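Local coordinates for protein VAL-1 (Chlorella virus, PDB 3GNE) that cleaves alginate by beta-elimination as a family 14 polysaccharide lyase, with modes of action that depend on pH, at residues Phe75-Phe80 against Ser213-Asn218; Gly91-Thr96 against Asn166-Gly171. All coordinates share one frame; numbering follows the deposited sequence.

Contact 1: Phe75-Phe80 against Ser213-Asn218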
ATOM      1  N   PHE A  75      -5.556   6.116   2.596  1.00 10.13           N
ATOM      2  CA  PHE A  75      -5.645   5.009   3.534  1.00  9.86           C
ATOM      3  C   PHE A  75      -4.477   5.129   4.510  1.00  8.63           C
ATOM      4  O   PHE A  75      -3.383   5.645   4.159  1.00  9.98           O
ATOM      5  CB  PHE A  75      -5.588   3.649   2.797  1.00 10.71           C
ATOM      6  CG  PHE A  75      -6.967   3.378   2.154  1.00 10.69           C
ATOM      7  CD1 PHE A  75      -7.967   2.803   2.919  1.00 11.51           C
ATOM      8  CD2 PHE A  75      -7.201   3.713   0.833  1.00 11.86           C
ATOM      9  CE1 PHE A  75      -9.245   2.598   2.396  1.00 12.70           C
ATOM     10  CE2 PHE A  75      -8.453   3.492   0.259  1.00 12.72           C
ATOM     11  CZ  PHE A  75      -9.412   2.888   1.046  1.00 12.84           C
ATOM     12  N   ALA A  76      -4.730   4.680   5.720  1.00  9.16           N
ATOM     13  CA  ALA A  76      -3.734   4.860   6.790  1.00  9.47           C
ATOM     14  C   ALA A  76      -3.756   3.634   7.699  1.00  8.76           C
ATOM     15  O   ALA A  76      -4.773   2.928   7.779  1.00  9.23           O
ATOM     16  CB  ALA A  76      -4.061   6.112   7.583  1.00 11.17           C
ATOM     17  N   TRP A  77      -2.646   3.369   8.341  1.00  8.81           N
ATOM     18  CA  TRP A  77      -2.536   2.236   9.271  1.00  9.40           C
ATOM     19  C   TRP A  77      -1.335   2.503  10.160  1.00  9.09           C
ATOM     20  O   TRP A  77      -0.550   3.434   9.881  1.00 10.73           O
ATOM     21  CB  TRP A  77      -2.365   0.871   8.566  1.00  8.86           C
ATOM     22  CG  TRP A  77      -1.232   0.873   7.576  1.00  8.44           C
ATOM     23  CD1 TRP A  77       0.079   0.536   7.820  1.00  8.18           C
ATOM     24  CD2 TRP A  77      -1.281   1.241   6.195  1.00  8.99           C
ATOM     25  NE1 TRP A  77       0.840   0.667   6.664  1.00  8.21           N
ATOM     26  CE2 TRP A  77       0.019   1.100   5.652  1.00  8.51           C
ATOM     27  CE3 TRP A  77      -2.336   1.681   5.345  1.00  8.91           C
ATOM     28  CZ2 TRP A  77       0.328   1.377   4.312  1.00  8.49           C
ATOM     29  CZ3 TRP A  77      -2.011   1.948   4.008  1.00  8.80           C
ATOM     30  CH2 TRP A  77      -0.724   1.805   3.510  1.00  8.44           C
ATOM     31  N   GLU A  78      -1.222   1.712  11.207  1.00  8.63           N
ATOM     32  CA  GLU A  78      -0.055   1.821  12.085  1.00  9.37           C
ATOM     33  C   GLU A  78       0.653   0.497  12.138  1.00  9.44           C
ATOM     34  O   GLU A  78       0.008  -0.558  12.069  1.00 10.23           O
ATOM     35  CB  GLU A  78      -0.485   2.218  13.520  1.00 10.36           C
ATOM     36  CG  GLU A  78      -1.203   3.602  13.430  1.00 11.51           C
ATOM     37  CD  GLU A  78      -1.761   3.990  14.775  1.00 15.57           C
ATOM     38  OE1 GLU A  78      -1.277   3.495  15.803  1.00 29.47           O
ATOM     39  OE2 GLU A  78      -2.660   4.836  14.866  1.00 18.63           O
ATOM     40  N   VAL A  79       1.986   0.525  12.250  1.00 10.00           N
ATOM     41  CA  VAL A  79       2.742  -0.752  12.326  1.00  8.57           C
ATOM     42  C   VAL A  79       3.821  -0.691  13.389  1.00  8.10           C
ATOM     43  O   VAL A  79       4.505   0.297  13.571  1.00 10.06           O
ATOM     44  CB  VAL A  79       3.340  -1.035  10.942  1.00  9.33           C
ATOM     45  CG1 VAL A  79       4.304   0.094  10.538  1.00 11.23           C
ATOM     46  CG2 VAL A  79       4.032  -2.398  10.938  1.00  9.92           C
ATOM     47  N   PHE A  80       3.917  -1.782  14.133  1.00  9.27           N
ATOM     48  CA  PHE A  80       4.879  -1.964  15.212  1.00  9.69           C
ATOM     49  C   PHE A  80       5.860  -3.080  14.804  1.00  9.44           C
ATOM     50  O   PHE A  80       5.429  -4.219  14.560  1.00  9.65           O
ATOM     51  CB  PHE A  80       4.113  -2.342  16.459  1.00 10.10           C
ATOM     52  CG  PHE A  80       4.902  -2.391  17.762  1.00 10.75           C
ATOM     53  CD1 PHE A  80       4.687  -1.385  18.713  1.00 12.00           C
ATOM     54  CD2 PHE A  80       5.806  -3.378  18.089  1.00 13.55           C
ATOM     55  CE1 PHE A  80       5.338  -1.439  19.925  1.00 13.56           C
ATOM     56  CE2 PHE A  80       6.469  -3.441  19.302  1.00 12.63           C
ATOM     57  CZ  PHE A  80       6.244  -2.464  20.247  1.00 13.17           C
ATOM     58  N   SER A 213     -10.345   2.215  -7.380  1.00  9.43           N
ATOM     59  CA  SER A 213     -11.314   1.081  -7.351  1.00  9.33           C
ATOM     60  C   SER A 213     -11.194   0.236  -6.143  1.00  9.57           C
ATOM     61  O   SER A 213     -12.180  -0.407  -5.822  1.00 11.50           O
ATOM     62  CB  SER A 213     -11.168   0.272  -8.640  1.00 11.56           C
ATOM     63  OG  SER A 213      -9.846  -0.205  -8.783  1.00 10.90           O
ATOM     64  N   ARG A 214     -10.053   0.166  -5.438  1.00  8.75           N
ATOM     65  CA  ARG A 214     -10.024  -0.619  -4.208  1.00  8.89           C
ATOM     66  C   ARG A 214      -8.826  -0.256  -3.359  1.00  8.64           C
ATOM     67  O   ARG A 214      -7.844   0.309  -3.858  1.00  8.83           O
ATOM     68  CB  ARG A 214      -9.965  -2.154  -4.434  1.00  9.52           C
ATOM     69  CG  ARG A 214      -8.613  -2.654  -4.984  1.00  9.91           C
ATOM     70  CD  ARG A 214      -8.684  -4.178  -5.129  1.00 10.77           C
ATOM     71  NE  ARG A 214      -7.416  -4.856  -5.404  1.00 11.95           N
ATOM     72  CZ  ARG A 214      -6.845  -4.984  -6.602  1.00 11.28           C
ATOM     73  NH1 ARG A 214      -7.439  -4.395  -7.673  1.00 14.71           N
ATOM     74  NH2 ARG A 214      -5.710  -5.649  -6.699  1.00 13.47           N
ATOM     75  N   PHE A 215      -8.912  -0.593  -2.088  1.00  8.31           N
ATOM     76  CA  PHE A 215      -7.753  -0.737  -1.222  1.00  8.07           C
ATOM     77  C   PHE A 215      -7.260  -2.165  -1.299  1.00  8.64           C
ATOM     78  O   PHE A 215      -8.066  -3.102  -1.220  1.00 10.09           O
ATOM     79  CB  PHE A 215      -8.159  -0.438   0.229  1.00  8.99           C
ATOM     80  CG  PHE A 215      -7.004  -0.507   1.230  1.00 10.17           C
ATOM     81  CD1 PHE A 215      -5.910   0.356   1.123  1.00 11.00           C
ATOM     82  CD2 PHE A 215      -7.080  -1.462   2.260  1.00 11.19           C
ATOM     83  CE1 PHE A 215      -4.876   0.305   2.071  1.00 12.20           C
ATOM     84  CE2 PHE A 215      -6.049  -1.464   3.203  1.00 12.45           C
ATOM     85  CZ  PHE A 215      -4.968  -0.598   3.126  1.00 12.44           C
ATOM     86  N   ASP A 216      -5.953  -2.323  -1.500  1.00  7.06           N
ATOM     87  CA  ASP A 216      -5.392  -3.645  -1.574  1.00  7.20           C
ATOM     88  C   ASP A 216      -4.282  -3.729  -0.541  1.00  6.66           C
ATOM     89  O   ASP A 216      -3.285  -3.011  -0.599  1.00  7.75           O
ATOM     90  CB  ASP A 216      -4.802  -3.862  -2.973  1.00  8.38           C
ATOM     91  CG  ASP A 216      -4.503  -5.341  -3.184  1.00  8.80           C
ATOM     92  OD1 ASP A 216      -5.427  -6.100  -3.552  1.00 12.27           O
ATOM     93  OD2 ASP A 216      -3.389  -5.802  -2.941  1.00 10.43           O
ATOM     94  N   TRP A 217      -4.458  -4.607   0.424  1.00  6.79           N
ATOM     95  CA  TRP A 217      -3.492  -4.877   1.468  1.00  7.17           C
ATOM     96  C   TRP A 217      -2.773  -6.162   1.111  1.00  7.02           C
ATOM     97  O   TRP A 217      -3.408  -7.174   0.887  1.00  7.23           O
ATOM     98  CB  TRP A 217      -4.179  -5.053   2.838  1.00  7.70           C
ATOM     99  CG  TRP A 217      -3.084  -5.240   3.850  1.00  7.52           C
ATOM    100  CD1 TRP A 217      -2.707  -6.399   4.471  1.00  7.44           C
ATOM    101  CD2 TRP A 217      -2.233  -4.198   4.339  1.00  7.55           C
ATOM    102  NE1 TRP A 217      -1.668  -6.141   5.306  1.00  7.91           N
ATOM    103  CE2 TRP A 217      -1.349  -4.797   5.274  1.00  7.78           C
ATOM    104  CE3 TRP A 217      -2.148  -2.834   4.111  1.00  7.89           C
ATOM    105  CZ2 TRP A 217      -0.370  -4.069   5.965  1.00  8.32           C
ATOM    106  CZ3 TRP A 217      -1.171  -2.099   4.798  1.00  9.23           C
ATOM    107  CH2 TRP A 217      -0.323  -2.713   5.703  1.00  8.30           C
ATOM    108  N   ASN A 218      -1.461  -6.172   1.045  1.00  7.19           N
ATOM    109  CA  ASN A 218      -0.759  -7.425   0.784  1.00  7.13           C
ATOM    110  C   ASN A 218       0.676  -7.229   1.232  1.00  6.19           C
ATOM    111  O   ASN A 218       1.486  -6.644   0.544  1.00  7.37           O
ATOM    112  CB  ASN A 218      -0.838  -7.771  -0.697  1.00  6.47           C
ATOM    113  CG  ASN A 218      -0.410  -9.206  -0.920  1.00  7.46           C
ATOM    114  OD1 ASN A 218       0.163  -9.850  -0.058  1.00  8.93           O
ATOM    115  ND2 ASN A 218      -0.716  -9.705  -2.098  1.00 14.00           N
TER
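The rings of Phe75 and Phe215 lie face to face in an offset stack, with centroids 4.4 Å apart and planes inclined by 24°. The overlap is displaced: Phe215 CD1 stands above the rim of the Phe75 ring, 3.4 Å from Phe75 CG, while Phe215 CB covers the middle of the same face in a CH-pi contact, 3.8 Å from the centroid of the Phe75 ring. The next pair is turned the other way. Trp217 presents the edge of its six-membered ring to the face of Trp77 at 78°, a T-shaped arrangement in which Trp217 CZ3 sits over the indole centre, 3.5 Å from Trp77 CE2. Between the two pairs, Phe215 CE1 lies 3.8 Å from Trp77 CZ3, which borders the Phe215 ring near its plane, joining the four rings into one continuous cluster.

Trp77 holds CG between its backbone N and carbonyl carbon (chi1 53°), and from there its indole turns one face to the edge of Trp217. No hydrogen bond joins the two strands, whose axes come no closer than 9.9 Å.

Arg214 points away from strand 75-80 and pairs with Asp216 within its own strand. It grips Asp216 side-on, NE and NH2 both donating to OD1, which lies in the guanidinium plane, 3.0 Å from Arg214 NE; Asp216 OD2 is hydrogen-bonded to a glycerol, probably from the crystallisation liquor. Ser213 and Arg214 both oppose Phe97 in a classic beta bulge. Two strands from different antiparallel sheets, facing each other through aromatic side chains alone, form part of the buried interior between the two sheets of a beta-sandwich, consistent with the concanavalin-like fold of this lyase family.

Contact 2: Gly91-Thr96 against Asn166-Gly171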
ATOM      1  N   GLY A  91       9.959  -4.375   1.368  1.00  6.92           N
ATOM      2  CA  GLY A  91       8.763  -5.198   1.263  1.00  7.70           C
ATOM      3  C   GLY A  91       7.565  -4.299   1.147  1.00  6.65           C
ATOM      4  O   GLY A  91       7.693  -3.064   1.127  1.00  7.52           O
ATOM      5  N   LYS A  92       6.400  -4.919   1.095  1.00  7.36           N
ATOM      6  CA  LYS A  92       5.172  -4.175   0.869  1.00  7.04           C
ATOM      7  C   LYS A  92       4.300  -4.078   2.120  1.00  6.97           C
ATOM      8  O   LYS A  92       4.246  -5.010   2.920  1.00  7.93           O
ATOM      9  CB  LYS A  92       4.295  -4.898  -0.186  1.00  7.23           C
ATOM     10  CG  LYS A  92       4.633  -4.560  -1.619  1.00  7.45           C
ATOM     11  CD  LYS A  92       6.042  -4.967  -2.015  1.00  7.83           C
ATOM     12  CE  LYS A  92       6.191  -4.692  -3.517  1.00  8.49           C
ATOM     13  NZ  LYS A  92       7.635  -4.960  -3.902  1.00  8.30           N
ATOM     14  N   HIS A  93       3.551  -2.989   2.175  1.00  7.45           N
ATOM     15  CA  HIS A  93       2.394  -2.885   3.071  1.00  7.57           C
ATOM     16  C   HIS A  93       1.126  -3.053   2.256  1.00  6.45           C
ATOM     17  O   HIS A  93       0.557  -4.143   2.187  1.00  8.39           O
ATOM     18  CB  HIS A  93       2.408  -1.536   3.808  1.00  7.44           C
ATOM     19  CG  HIS A  93       3.397  -1.497   4.929  1.00  8.01           C
ATOM     20  ND1 HIS A  93       3.474  -0.381   5.732  1.00  9.35           N
ATOM     21  CD2 HIS A  93       4.327  -2.384   5.362  1.00  8.10           C
ATOM     22  CE1 HIS A  93       4.420  -0.619   6.627  1.00  9.22           C
ATOM     23  NE2 HIS A  93       4.974  -1.808   6.445  1.00  8.61           N
ATOM     24  N   GLY A  94       0.692  -1.987   1.557  1.00  8.30           N
ATOM     25  CA  GLY A  94      -0.501  -2.029   0.736  1.00  7.82           C
ATOM     26  C   GLY A  94      -0.742  -0.655   0.154  1.00  8.23           C
ATOM     27  O   GLY A  94       0.096   0.233   0.271  1.00  8.75           O
ATOM     28  N   GLY A  95      -1.902  -0.483  -0.466  1.00  7.40           N
ATOM     29  CA  GLY A  95      -2.182   0.842  -1.063  1.00  9.73           C
ATOM     30  C   GLY A  95      -3.437   0.733  -1.897  1.00  8.82           C
ATOM     31  O   GLY A  95      -4.322  -0.074  -1.657  1.00  9.48           O
ATOM     32  N   THR A  96      -3.508   1.601  -2.870  1.00  8.49           N
ATOM     33  CA  THR A  96      -4.712   1.783  -3.656  0.50  9.72           C
ATOM     34  C   THR A  96      -4.495   1.347  -5.078  1.00  9.44           C
ATOM     35  O   THR A  96      -3.427   1.542  -5.627  1.00 14.05           O
ATOM     36  CB  THR A  96      -5.052   3.295  -3.575  0.50 12.67           C
ATOM     37  OG1 THR A  96      -6.356   3.562  -4.003  0.50 26.30           O
ATOM     38  CG2 THR A  96      -4.091   4.002  -4.499  0.50  8.75           C
ATOM     39  N   ASN A 166       4.307   3.037  14.420  1.00 11.19           N
ATOM     40  CA  ASN A 166       4.599   3.991  13.335  1.00 10.05           C
ATOM     41  C   ASN A 166       3.296   4.282  12.594  1.00  9.74           C
ATOM     42  O   ASN A 166       2.588   3.300  12.288  1.00 12.53           O
ATOM     43  CB  ASN A 166       5.579   3.392  12.330  1.00 10.88           C
ATOM     44  CG  ASN A 166       6.951   3.138  12.963  1.00 10.11           C
ATOM     45  OD1 ASN A 166       7.729   4.085  13.108  1.00 11.61           O
ATOM     46  ND2 ASN A 166       7.275   1.885  13.262  1.00 11.36           N
ATOM     47  N   ARG A 167       3.014   5.515  12.303  1.00  9.48           N
ATOM     48  CA  ARG A 167       1.809   5.926  11.611  1.00  9.65           C
ATOM     49  C   ARG A 167       2.108   6.164  10.139  1.00 10.32           C
ATOM     50  O   ARG A 167       2.946   6.997   9.819  1.00 12.70           O
ATOM     51  CB  ARG A 167       1.236   7.210  12.254  1.00 13.34           C
ATOM     52  CG  ARG A 167       0.930   6.983  13.728  1.00 16.74           C
ATOM     53  CD  ARG A 167       0.387   8.255  14.355  1.00 26.42           C
ATOM     54  NE  ARG A 167       1.209   9.422  14.159  1.00 39.46           N
ATOM     55  CZ  ARG A 167       2.380   9.876  14.558  1.00 36.89           C
ATOM     56  NH1 ARG A 167       2.800  11.060  14.132  1.00 38.85           N
ATOM     57  NH2 ARG A 167       3.148   9.140  15.378  1.00 48.05           N
ATOM     58  N   ILE A 168       1.384   5.422   9.282  1.00 10.07           N
ATOM     59  CA  ILE A 168       1.604   5.504   7.858  1.00 10.13           C
ATOM     60  C   ILE A 168       0.334   5.988   7.162  1.00  9.41           C
ATOM     61  O   ILE A 168      -0.753   5.535   7.504  1.00 10.61           O
ATOM     62  CB  ILE A 168       1.932   4.084   7.307  1.00 12.39           C
ATOM     63  CG1 ILE A 168       3.043   3.400   8.129  1.00 19.92           C
ATOM     64  CG2 ILE A 168       2.261   4.175   5.820  1.00 13.25           C
ATOM     65  CD1 ILE A 168       4.373   4.080   8.077  1.00 36.35           C
ATOM     66  N   GLU A 169       0.450   6.831   6.131  1.00  9.18           N
ATOM     67  CA  GLU A 169      -0.719   7.134   5.322  1.00 10.08           C
ATOM     68  C   GLU A 169      -0.267   7.154   3.860  1.00  8.87           C
ATOM     69  O   GLU A 169       0.882   7.534   3.570  1.00 10.59           O
ATOM     70  CB  GLU A 169      -1.342   8.531   5.651  1.00 12.34           C
ATOM     71  CG  GLU A 169      -1.574   8.737   7.161  1.00 13.06           C
ATOM     72  CD  GLU A 169      -2.484   9.949   7.391  1.00 15.60           C
ATOM     73  OE1 GLU A 169      -3.243  10.362   6.489  1.00 15.25           O
ATOM     74  OE2 GLU A 169      -2.454  10.418   8.524  1.00 18.23           O
ATOM     75  N   ILE A 170      -1.203   6.842   2.981  1.00  9.53           N
ATOM     76  CA  ILE A 170      -0.911   6.988   1.573  1.00  8.29           C
ATOM     77  C   ILE A 170      -2.142   7.617   0.908  1.00  8.92           C
ATOM     78  O   ILE A 170      -3.240   7.029   0.993  1.00  9.87           O
ATOM     79  CB  ILE A 170      -0.498   5.674   0.863  1.00  9.39           C
ATOM     80  CG1 ILE A 170      -0.125   5.902  -0.599  1.00  9.63           C
ATOM     81  CG2 ILE A 170      -1.501   4.541   1.026  1.00  9.71           C
ATOM     82  CD1 ILE A 170       0.723   4.800  -1.219  1.00 10.80           C
ATOM     83  N   GLY A 171      -1.920   8.749   0.253  1.00  9.61           N
ATOM     84  CA  GLY A 171      -2.985   9.452  -0.453  1.00 10.08           C
ATOM     85  C   GLY A 171      -2.848   9.279  -1.954  1.00  9.69           C
ATOM     86  O   GLY A 171      -1.744   9.205  -2.505  1.00  9.97           O
TER
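Strands 91-96 and 166-171 run in the same general sense but draw together toward their C-terminal ends: the CA atoms of His93 and Ile168 are 9.7 Å apart, those of Gly95 and Ile170 only 6.8 Å. The backbone of 91-96 changes course at His93, where psi is -79°, and then passes through Gly94 and Gly95 almost fully stretched. No hydrogen bond crosses between the segments, and each has its backbone partners in its own sheet: His93 pairs with Ile117 and Asn218, while Ile168 and Ile170 pair with Trp77 and Phe75. The strands therefore belong to the two facing sheets of a beta-sandwich, and what joins them is packing in the interior, of side chain on side chain and of side chain on backbone.

Where the backbones are closest, Ile170 packs directly on main chain. Its chi1 of -177° puts CG1 anti to the backbone N, and CG2 is the branch that meets Gly95, 4.3 Å from Gly95 CA; the side chain also touches Asn115 on strand 112-119. At the wider end the gap is spanned from both sides. His93 turns the edge of its imidazole to Ile168, and CG1 of that isoleucine lies near the ring plane, 4.5 Å from His93 ND1, a loose van der Waals approach. On the other side of the imidazole, NE2 is hydrogen-bonded to the hydroxyl of Tyr81. Phe235 meets the His93 ring edge-to-face, and the indole of Trp77 touches Ile168, Ile170 and His93 alike.

Both contacts are buried near the centre of the chain and bridge the same two sheets: strands 72-80 and 166-173 are neighbours in one, 212-221 and 91-99 in the other. Probable backbone hydrogen bonds within each sheet tie the contacts side by side, with Phe75 O 2.8 Å from Ile170 N and Asp216 N 2.8 Å from Gly95 O. Their chemistry differs. Contact 1 is made by aromatic rings, stacked and edge-to-face, and buries 249 Å²; contact 2 is sparser, at 145 Å², pairing isoleucines with glycine backbone and an imidazole edge. Trp77 belongs to the packing of both, its NE1 lying 3.0 Å from His93 ND1. Along the chain, contact 2 is nested within the loop that contact 1 closes.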